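Local coordinates for cytolethal distending toxin protein B (Haemophilus ducreyi, PDB 1SR4) that forms the DNase I-like subunit of a bacterial genotoxin and probably acts as a nuclease that damages the DNA of host cells, at residues 127-131 with 132-136. Residues are numbered along the deposited sequence; the frame is centred on the assembly and turned at random.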
ATOM      1  N   ILE B 127       0.604 -20.042   8.317  1.00 12.88           N
ATOM      2  CA  ILE B 127       1.892 -20.382   8.883  1.00 14.52           C
ATOM      3  C   ILE B 127       1.891 -20.160  10.387  1.00 15.36           C
ATOM      4  O   ILE B 127       1.239 -19.245  10.922  1.00 13.82           O
ATOM      5  CB  ILE B 127       3.039 -19.537   8.276  1.00 14.28           C
ATOM      6  CG1 ILE B 127       2.766 -18.046   8.522  1.00 16.29           C
ATOM      7  CG2 ILE B 127       3.198 -19.859   6.793  1.00 13.91           C
ATOM      8  CD1 ILE B 127       3.895 -17.115   8.092  1.00 17.64           C
ATOM      9  N   ARG B 128       2.612 -21.035  11.069  1.00 15.19           N
ATOM     10  CA  ARG B 128       2.743 -20.936  12.499  1.00 15.57           C
ATOM     11  C   ARG B 128       4.130 -20.396  12.821  1.00 15.34           C
ATOM     12  O   ARG B 128       5.124 -20.793  12.210  1.00 15.77           O
ATOM     13  CB  ARG B 128       2.574 -22.316  13.143  1.00 14.51           C
ATOM     14  CG  ARG B 128       2.902 -22.323  14.627  1.00 14.78           C
ATOM     15  CD  ARG B 128       2.529 -23.648  15.289  1.00 18.18           C
ATOM     16  NE  ARG B 128       3.382 -24.792  14.939  1.00 18.28           N
ATOM     17  CZ  ARG B 128       4.645 -24.960  15.335  1.00 20.34           C
ATOM     18  NH1 ARG B 128       5.251 -24.053  16.098  1.00 19.39           N
ATOM     19  NH2 ARG B 128       5.298 -26.067  15.002  1.00 18.12           N
ATOM     20  N   ILE B 129       4.184 -19.464  13.760  1.00 17.43           N
ATOM     21  CA  ILE B 129       5.446 -18.920  14.241  1.00 18.80           C
ATOM     22  C   ILE B 129       5.290 -19.138  15.738  1.00 18.64           C
ATOM     23  O   ILE B 129       4.502 -18.447  16.395  1.00 18.31           O
ATOM     24  CB  ILE B 129       5.607 -17.395  14.009  1.00 22.07           C
ATOM     25  CG1 ILE B 129       5.555 -17.052  12.516  1.00 24.09           C
ATOM     26  CG2 ILE B 129       6.951 -16.935  14.586  1.00 20.99           C
ATOM     27  CD1 ILE B 129       6.602 -17.756  11.706  1.00 28.86           C
ATOM     28  N   GLY B 130       6.017 -20.112  16.279  1.00 19.86           N
ATOM     29  CA  GLY B 130       5.898 -20.385  17.700  1.00 17.60           C
ATOM     30  C   GLY B 130       4.486 -20.846  18.028  1.00 17.74           C
ATOM     31  O   GLY B 130       3.997 -21.817  17.453  1.00 17.10           O
ATOM     32  N   THR B 131       3.821 -20.155  18.946  1.00 16.88           N
ATOM     33  CA  THR B 131       2.464 -20.525  19.334  1.00 18.40           C
ATOM     34  C   THR B 131       1.350 -19.703  18.667  1.00 18.20           C
ATOM     35  O   THR B 131       0.204 -19.719  19.123  1.00 16.37           O
ATOM     36  CB  THR B 131       2.297 -20.416  20.851  1.00 19.37           C
ATOM     37  OG1 THR B 131       2.617 -19.079  21.263  1.00 21.56           O
ATOM     38  CG2 THR B 131       3.224 -21.403  21.562  1.00 22.00           C
ATOM     39  N   ASP B 132       1.682 -18.985  17.594  1.00 18.63           N
ATOM     40  CA  ASP B 132       0.687 -18.177  16.882  1.00 17.23           C
ATOM     41  C   ASP B 132       0.604 -18.637  15.422  1.00 16.68           C
ATOM     42  O   ASP B 132       1.631 -18.837  14.755  1.00 14.77           O
ATOM     43  CB  ASP B 132       1.069 -16.698  16.940  1.00 18.67           C
ATOM     44  CG  ASP B 132       1.259 -16.203  18.356  1.00 20.56           C
ATOM     45  OD1 ASP B 132       0.270 -16.173  19.124  1.00 19.36           O
ATOM     46  OD2 ASP B 132       2.407 -15.853  18.698  1.00 20.32           O
ATOM     47  N   VAL B 133      -0.619 -18.798  14.929  1.00 16.09           N
ATOM     48  CA  VAL B 133      -0.837 -19.265  13.566  1.00 15.33           C
ATOM     49  C   VAL B 133      -1.586 -18.196  12.788  1.00 15.78           C
ATOM     50  O   VAL B 133      -2.585 -17.658  13.270  1.00 15.46           O
ATOM     51  CB  VAL B 133      -1.643 -20.576  13.569  1.00 15.32           C
ATOM     52  CG1 VAL B 133      -1.623 -21.213  12.172  1.00 13.18           C
ATOM     53  CG2 VAL B 133      -1.045 -21.537  14.603  1.00 14.69           C
ATOM     54  N   PHE B 134      -1.097 -17.905  11.583  1.00 15.71           N
ATOM     55  CA  PHE B 134      -1.668 -16.861  10.736  1.00 13.67           C
ATOM     56  C   PHE B 134      -2.127 -17.382   9.381  1.00 13.39           C
ATOM     57  O   PHE B 134      -1.338 -17.934   8.632  1.00 13.72           O
ATOM     58  CB  PHE B 134      -0.606 -15.776  10.534  1.00 14.46           C
ATOM     59  CG  PHE B 134      -0.054 -15.210  11.821  1.00 11.27           C
ATOM     60  CD1 PHE B 134      -0.674 -14.123  12.445  1.00 10.72           C
ATOM     61  CD2 PHE B 134       1.094 -15.750  12.397  1.00 13.00           C
ATOM     62  CE1 PHE B 134      -0.154 -13.578  13.625  1.00 10.81           C
ATOM     63  CE2 PHE B 134       1.633 -15.218  13.575  1.00 13.28           C
ATOM     64  CZ  PHE B 134       1.009 -14.128  14.194  1.00 13.13           C
ATOM     65  N   PHE B 135      -3.403 -17.184   9.059  1.00 12.89           N
ATOM     66  CA  PHE B 135      -3.958 -17.640   7.781  1.00 12.02           C
ATOM     67  C   PHE B 135      -4.366 -16.496   6.846  1.00 12.01           C
ATOM     68  O   PHE B 135      -4.777 -15.426   7.292  1.00 11.76           O
ATOM     69  CB  PHE B 135      -5.228 -18.476   8.012  1.00 10.13           C
ATOM     70  CG  PHE B 135      -4.997 -19.796   8.692  1.00 10.80           C
ATOM     71  CD1 PHE B 135      -4.810 -20.953   7.939  1.00 10.85           C
ATOM     72  CD2 PHE B 135      -5.003 -19.890  10.083  1.00 10.98           C
ATOM     73  CE1 PHE B 135      -4.632 -22.188   8.562  1.00 12.62           C
ATOM     74  CE2 PHE B 135      -4.830 -21.111  10.724  1.00 13.13           C
ATOM     75  CZ  PHE B 135      -4.644 -22.267   9.966  1.00 13.53           C
ATOM     76  N   THR B 136      -4.273 -16.760   5.548  1.00 12.18           N
ATOM     77  CA  THR B 136      -4.717 -15.830   4.525  1.00 14.14           C
ATOM     78  C   THR B 136      -5.914 -16.543   3.863  1.00 14.31           C
ATOM     79  O   THR B 136      -5.842 -17.731   3.563  1.00 14.64           O
ATOM     80  CB  THR B 136      -3.608 -15.537   3.442  1.00 13.94           C
ATOM     81  OG1 THR B 136      -4.139 -14.651   2.447  1.00 16.20           O
ATOM     82  CG2 THR B 136      -3.156 -16.815   2.740  1.00 15.52           C
TER
HETATM   83  O   HOH W   1       4.831 -16.442  17.873  1.00 36.70           O
HETATM   84  O   HOH W   2       0.719 -17.314  21.499  1.00 26.89           O
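I129 and D132 close a tight two-strand hairpin through a pair of backbone bonds, I129 N to D132 O at 2.8 Å and D132 N to I129 O at 3.1 Å. The longer of the two closes the turn. Two residues farther from the turn, I127 and F134 make a second reciprocal pair, F134 N reaching I127 O at 2.8 Å. Between them R128 faces V133 as a non-hydrogen-bonded pair, where CA-H...O contacts from R128 CA to D132 O and from V133 CA to I127 O supplement the ladder.

The link is a type II' turn. G130 takes its first corner with a positive phi of 63°, a conformation that favours glycine. R128 also holds the turn: its chain bends at chi3 (72°), and NH1 meets G130 O at 2.9 Å in the guanidinium plane, while NE forms a salt bridge with E108.

Two waters link the D132 carboxylate to the turn. One water donates to both I129 O and D132 OD2; another donates to D132 OD1 and also bonds T131 OG1, a hydroxyl well suited to this exposed corner.

Apolar contacts differ on the two faces. R128 CB and CG lie against V133 CG2, each 4.0 Å from it, and beta-branched V133 also packs on F158. On the I127, I129 and F134 face, I129 CG1 approaches F134 CE2 obliquely at 4.5 Å, and the phenyl ring meets F5 edge-to-face.

Such a two-residue type II' turn is characteristic of tight antiparallel beta hairpins; here it joins neighbouring strands 124-129 and 132-138 within one of the two sheets of the DNase I-like fold.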